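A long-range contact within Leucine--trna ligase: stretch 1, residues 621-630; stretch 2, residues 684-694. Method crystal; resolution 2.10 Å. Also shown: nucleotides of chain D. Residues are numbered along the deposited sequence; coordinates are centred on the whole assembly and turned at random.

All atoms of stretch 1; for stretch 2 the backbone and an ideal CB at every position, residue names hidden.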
# COMPACT_ATOMS: atom_id res chain seq x y z
N SER B 621 -13.19 -21.82 20.08
CA SER B 621 -13.15 -22.30 21.46
C SER B 621 -12.95 -21.15 22.46
O SER B 621 -13.65 -21.12 23.44
CB SER B 621 -12.03 -23.33 21.66
OG SER B 621 -12.46 -24.56 21.13
N TYR B 622 -12.03 -20.23 22.18
CA TYR B 622 -11.90 -19.03 23.02
C TYR B 622 -13.20 -18.21 23.09
O TYR B 622 -13.61 -17.82 24.18
CB TYR B 622 -10.71 -18.12 22.60
CG TYR B 622 -10.80 -16.78 23.30
CD1 TYR B 622 -10.56 -16.67 24.67
CD2 TYR B 622 -11.14 -15.63 22.59
CE1 TYR B 622 -10.73 -15.46 25.31
CE2 TYR B 622 -11.32 -14.43 23.23
CZ TYR B 622 -11.05 -14.34 24.60
OH TYR B 622 -11.22 -13.14 25.21
N LEU B 623 -13.86 -18.02 21.95
CA LEU B 623 -15.11 -17.28 21.91
C LEU B 623 -16.24 -17.99 22.65
O LEU B 623 -16.98 -17.32 23.34
CB LEU B 623 -15.51 -16.88 20.47
CG LEU B 623 -14.51 -15.90 19.80
CD1 LEU B 623 -14.70 -15.74 18.25
CD2 LEU B 623 -14.55 -14.54 20.46
N GLU B 624 -16.31 -19.33 22.57
CA GLU B 624 -17.28 -20.05 23.37
C GLU B 624 -16.96 -19.91 24.90
O GLU B 624 -17.86 -19.86 25.70
CB GLU B 624 -17.33 -21.54 22.97
CG GLU B 624 -18.14 -21.86 21.71
CD GLU B 624 -17.80 -23.20 21.05
OE1 GLU B 624 -17.13 -24.07 21.69
OE2 GLU B 624 -18.20 -23.40 19.87
N ARG B 625 -15.69 -19.83 25.26
CA ARG B 625 -15.30 -19.63 26.64
C ARG B 625 -15.68 -18.23 27.15
O ARG B 625 -16.09 -18.08 28.32
CB ARG B 625 -13.79 -19.90 26.79
CG ARG B 625 -13.15 -19.52 28.14
CD ARG B 625 -11.64 -19.80 28.03
NE ARG B 625 -10.81 -19.23 29.07
CZ ARG B 625 -10.65 -19.73 30.30
NH1 ARG B 625 -11.33 -20.79 30.70
NH2 ARG B 625 -9.81 -19.14 31.16
N VAL B 626 -15.58 -17.21 26.29
CA VAL B 626 -16.24 -15.91 26.58
C VAL B 626 -17.76 -16.05 26.78
O VAL B 626 -18.32 -15.52 27.76
CB VAL B 626 -15.89 -14.82 25.57
CG1 VAL B 626 -16.61 -13.52 25.86
CG2 VAL B 626 -14.39 -14.55 25.58
N CYS B 627 -18.44 -16.76 25.89
CA CYS B 627 -19.89 -16.91 26.01
C CYS B 627 -20.23 -17.57 27.35
O CYS B 627 -21.13 -17.12 28.03
CB CYS B 627 -20.52 -17.70 24.83
SG CYS B 627 -20.32 -16.82 23.24
N ARG B 628 -19.51 -18.64 27.69
CA ARG B 628 -19.79 -19.38 28.93
C ARG B 628 -19.59 -18.54 30.24
O ARG B 628 -20.34 -18.70 31.20
CB ARG B 628 -19.04 -20.71 28.97
CG ARG B 628 -19.72 -21.81 28.11
CD ARG B 628 -19.15 -23.19 28.39
NE ARG B 628 -17.70 -23.07 28.37
CZ ARG B 628 -16.93 -23.18 27.30
NH1 ARG B 628 -17.44 -23.51 26.12
NH2 ARG B 628 -15.62 -22.99 27.40
N LEU B 629 -18.66 -17.60 30.21
CA LEU B 629 -18.45 -16.63 31.27
C LEU B 629 -19.67 -15.72 31.42
O LEU B 629 -20.08 -15.40 32.54
CB LEU B 629 -17.21 -15.80 30.96
CG LEU B 629 -16.64 -14.89 32.00
CD1 LEU B 629 -16.22 -15.65 33.28
CD2 LEU B 629 -15.49 -14.08 31.41
N PHE B 630 -20.31 -15.36 30.31
CA PHE B 630 -21.58 -14.65 30.40
C PHE B 630 -22.74 -15.51 30.94
O PHE B 630 -23.48 -15.07 31.86
CB PHE B 630 -22.00 -13.99 29.06
CG PHE B 630 -21.43 -12.63 28.88
CD1 PHE B 630 -20.08 -12.46 28.71
CD2 PHE B 630 -22.25 -11.51 28.91
CE1 PHE B 630 -19.54 -11.20 28.55
CE2 PHE B 630 -21.73 -10.25 28.75
CZ PHE B 630 -20.38 -10.09 28.57
N UNK B 684 -4.50 -9.34 25.36
CA UNK B 684 -4.92 -8.56 26.51
C UNK B 684 -6.32 -8.87 26.89
O UNK B 684 -6.63 -8.96 28.07
CB UNK B 684 -4.78 -7.06 26.24
N UNK B 685 -7.19 -9.10 25.92
CA UNK B 685 -8.58 -9.46 26.22
C UNK B 685 -8.72 -10.88 26.74
O UNK B 685 -9.60 -11.19 27.57
CB UNK B 685 -9.45 -9.29 24.97
N UNK B 686 -7.97 -11.80 26.16
CA UNK B 686 -7.88 -13.15 26.75
C UNK B 686 -7.31 -13.12 28.24
O UNK B 686 -7.79 -13.84 29.09
CB UNK B 686 -6.99 -14.02 25.86
N UNK B 687 -6.34 -12.26 28.51
CA UNK B 687 -5.82 -12.07 29.91
C UNK B 687 -6.94 -11.67 30.81
O UNK B 687 -7.12 -12.27 31.84
CB UNK B 687 -4.72 -11.01 29.97
N UNK B 688 -7.76 -10.71 30.37
CA UNK B 688 -8.92 -10.28 31.17
C UNK B 688 -9.89 -11.40 31.37
O UNK B 688 -10.45 -11.59 32.48
CB UNK B 688 -9.63 -9.10 30.51
N UNK B 689 -10.11 -12.17 30.30
CA UNK B 689 -11.02 -13.27 30.38
C UNK B 689 -10.50 -14.29 31.41
O UNK B 689 -11.27 -14.79 32.18
CB UNK B 689 -11.20 -13.91 29.00
N UNK B 690 -9.22 -14.60 31.38
CA UNK B 690 -8.67 -15.55 32.37
C UNK B 690 -8.81 -15.01 33.77
O UNK B 690 -9.20 -15.75 34.66
CB UNK B 690 -7.20 -15.85 32.08
N UNK B 691 -8.61 -13.70 33.92
CA UNK B 691 -8.70 -13.00 35.18
C UNK B 691 -10.04 -13.18 35.78
O UNK B 691 -10.15 -13.50 36.99
CB UNK B 691 -8.39 -11.51 35.01
N UNK B 692 -11.07 -13.03 34.94
CA UNK B 692 -12.43 -13.14 35.44
C UNK B 692 -12.87 -14.56 35.77
O UNK B 692 -13.75 -14.77 36.62
CB UNK B 692 -13.39 -12.55 34.41
N UNK B 693 -12.33 -15.55 35.07
CA UNK B 693 -12.60 -16.95 35.44
C UNK B 693 -12.04 -17.25 36.85
O UNK B 693 -12.65 -17.98 37.62
CB UNK B 693 -11.99 -17.90 34.41
N UNK B 694 -10.86 -16.70 37.11
CA UNK B 694 -10.01 -17.02 38.25
C UNK B 694 -10.48 -16.24 39.49
O UNK B 694 -10.50 -16.81 40.56
CB UNK B 694 -8.55 -16.70 37.93
P G D 41 -13.03 -24.07 29.84
OP1 G D 41 -13.37 -22.63 29.64
OP2 G D 41 -12.00 -24.71 29.01
O5' G D 41 -12.58 -24.27 31.36
C5' G D 41 -13.35 -23.65 32.42
C4' G D 41 -12.90 -24.18 33.77
O4' G D 41 -13.04 -25.63 33.79
C3' G D 41 -11.44 -23.94 34.12
O3' G D 41 -11.26 -22.63 34.66
C2' G D 41 -11.19 -25.05 35.12
O2' G D 41 -11.79 -24.81 36.37
C1' G D 41 -11.95 -26.21 34.48
N9 G D 41 -11.20 -27.07 33.57
C8 G D 41 -11.30 -27.15 32.20
N7 G D 41 -10.53 -28.07 31.68
C5 G D 41 -9.89 -28.64 32.77
C6 G D 41 -8.91 -29.66 32.83
O6 G D 41 -8.41 -30.29 31.89
N1 G D 41 -8.51 -29.91 34.13
C2 G D 41 -8.99 -29.27 35.25
N2 G D 41 -8.49 -29.67 36.43
N3 G D 41 -9.90 -28.31 35.21
C4 G D 41 -10.29 -28.03 33.95
P C D 24 -0.17 -14.92 30.43
OP1 C D 24 -1.22 -14.66 31.39
OP2 C D 24 0.67 -16.09 30.45
O5' C D 24 -0.85 -15.00 28.97
C5' C D 24 -1.83 -14.02 28.56
C4' C D 24 -2.17 -14.21 27.07
O4' C D 24 -1.05 -13.80 26.25
C3' C D 24 -2.41 -15.63 26.64
O3' C D 24 -3.71 -15.99 27.12
C2' C D 24 -2.21 -15.52 25.15
O2' C D 24 -3.19 -14.77 24.45
C1' C D 24 -0.98 -14.62 25.11
N1 C D 24 0.28 -15.35 25.11
C2 C D 24 0.68 -15.92 23.90
O2 C D 24 -0.04 -15.74 22.90
N3 C D 24 1.83 -16.62 23.85
C4 C D 24 2.56 -16.79 24.96
N4 C D 24 3.72 -17.46 24.86
C5 C D 24 2.15 -16.27 26.22
C6 C D 24 1.01 -15.56 26.25
P A D 25 -4.10 -17.47 27.10
OP1 A D 25 -5.44 -17.59 27.63
OP2 A D 25 -2.96 -18.23 27.59
O5' A D 25 -4.16 -17.73 25.52
C5' A D 25 -4.09 -19.02 24.99
C4' A D 25 -3.79 -18.96 23.52
O4' A D 25 -2.56 -18.23 23.33
C3' A D 25 -3.52 -20.35 22.96
O3' A D 25 -4.72 -20.96 22.55
C2' A D 25 -2.54 -20.09 21.84
O2' A D 25 -3.11 -19.77 20.62
C1' A D 25 -1.74 -18.91 22.40
N9 A D 25 -0.51 -19.31 23.07
C8 A D 25 -0.17 -19.21 24.40
N7 A D 25 1.05 -19.61 24.66
C5 A D 25 1.53 -20.04 23.44
C6 A D 25 2.76 -20.59 23.04
N6 A D 25 3.77 -20.80 23.88
N1 A D 25 2.94 -20.87 21.72
C2 A D 25 1.92 -20.63 20.88
N3 A D 25 0.72 -20.14 21.14
C4 A D 25 0.60 -19.82 22.44

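Both stretches are helical, their axes crossing at 40° with a closest approach of 10.9 Å; positions that point toward the first helix, and some that point sideways, meet it.

Position 684 has nothing of stretch 1 near its CB, so stretch 1 sets no preference here and any helix-compatible residue would do as far as it is concerned; it is Ala 684. At 685 CA-to-CB points sideways, and the ideal CB lies 4.2 Å from Tyr 622 OH. A modest aliphatic would suit, and Ile 685 CG2 lies 3.3 Å from Tyr 622 OH.

Position 686 has its ideal CB 4.0 Å from Tyr 622 CE1, beside the ring, with the nucleotides C24 and A25 also near. A flexible apolar chain could cover the ring, as could another aromatic. Met 686 does so: its CG sits 3.6 Å from the ring centroid of Tyr 622, over the face, with SD above the same ring.

Position 687 points away from stretch 1, with C24 nearby, and small or polar residues fit; Ser 687 OG lies 3.2 Å from C24 C5'. At 688 CA-to-CB is sideways and meets nothing of stretch 1, which leaves the choice open; it is Val 688.

Position 689 points toward stretch 1, its ideal CB 3.9 Å from Tyr 622 OH and 4.7 Å from Val 626 CG2. A compact side chain is indicated, and a hydroxyl would add a partner for the tyrosine: Ser, Thr, Ala or Val are plausible. Thr 689 sits as a knob among Tyr 622, Arg 625, Val 626 and Leu 629. Its OG1 donates to its own helix at Ile 685 O (2.6 Å) and lies 2.8 Å from Tyr 622 OH, while CG2 faces Leu 629.

At 690 the ideal CB is 4.3 Å from Arg 625 NH2, and a phosphate of A25 lies beyond. An acceptor answers the arginine; the phosphate counts against Asp and favours an amide, Asn or Gln, which can also donate to it. Asn 690 does both: OD1 accepts from Arg 625 NH2 at 2.8 Å, and ND2 donates to A25 OP1 at 2.8 Å.

Position 691 points away, so stretch 1 leaves the choice open; it is Leu 691. Position 692 points toward Leu 629, whose CD2 is 4.0 Å from the ideal CB, inviting an aliphatic; Leu 692 packs there, CB 4.0 Å from Leu 629 CD2.

Position 693 faces the gap between Arg 625 and Leu 629, where a flat ring could serve both. Phe, Tyr or Trp might be considered, but the carbonyl of Arg 625 favours a donor at the tip. Tyr 693 stacks under the guanidinium, planes at 10°, takes Leu 629 CD1 on its opposite face, and donates from OH to Arg 625 O at 2.6 Å.

At 694 stretch 1 does not select, and polar or apolar would serve; it is Glu 694, whose side-chain end leads away.

Stretch 2 684-694: AIMSVTNLLYE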
# COMPACT_ATOMS: atom_id res chain seq x y z
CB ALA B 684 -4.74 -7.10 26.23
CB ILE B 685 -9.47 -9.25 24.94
CG1 ILE B 685 -9.57 -7.75 24.55
CG2 ILE B 685 -10.84 -9.85 25.15
CD1 ILE B 685 -9.94 -7.48 23.09
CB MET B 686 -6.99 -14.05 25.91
CG MET B 686 -7.54 -14.38 24.52
SD MET B 686 -6.58 -15.61 23.61
CE MET B 686 -5.55 -14.46 22.85
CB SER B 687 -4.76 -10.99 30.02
OG SER B 687 -3.52 -11.46 29.56
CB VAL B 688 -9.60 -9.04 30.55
CG1 VAL B 688 -10.98 -8.78 31.11
CG2 VAL B 688 -8.67 -7.84 30.71
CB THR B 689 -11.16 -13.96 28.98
OG1 THR B 689 -11.48 -12.96 27.98
CG2 THR B 689 -12.16 -15.07 29.04
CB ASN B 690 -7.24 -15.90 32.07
CG ASN B 690 -7.08 -16.57 30.72
OD1 ASN B 690 -7.98 -17.27 30.23
ND2 ASN B 690 -5.92 -16.39 30.12
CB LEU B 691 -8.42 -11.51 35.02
CG LEU B 691 -8.52 -10.69 36.31
CD1 LEU B 691 -7.37 -11.10 37.24
CD2 LEU B 691 -8.52 -9.20 36.02
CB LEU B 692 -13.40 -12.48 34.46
CG LEU B 692 -13.23 -10.98 34.28
CD1 LEU B 692 -14.30 -10.47 33.33
CD2 LEU B 692 -13.30 -10.25 35.61
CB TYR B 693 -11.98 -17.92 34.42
CG TYR B 693 -12.99 -18.35 33.38
CD1 TYR B 693 -13.98 -19.32 33.68
CD2 TYR B 693 -13.04 -17.72 32.16
CE1 TYR B 693 -14.95 -19.66 32.74
CE2 TYR B 693 -13.97 -18.10 31.20
CZ TYR B 693 -14.91 -19.06 31.49
OH TYR B 693 -15.84 -19.35 30.52
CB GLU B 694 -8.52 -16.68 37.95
CG GLU B 694 -7.61 -16.52 39.19
CD GLU B 694 -6.17 -16.10 38.87
OE1 GLU B 694 -5.89 -14.97 38.37
OE2 GLU B 694 -5.27 -16.92 39.14
O HOH W 1 -9.57 -17.03 28.01
O HOH W 2 -15.82 -22.12 30.15
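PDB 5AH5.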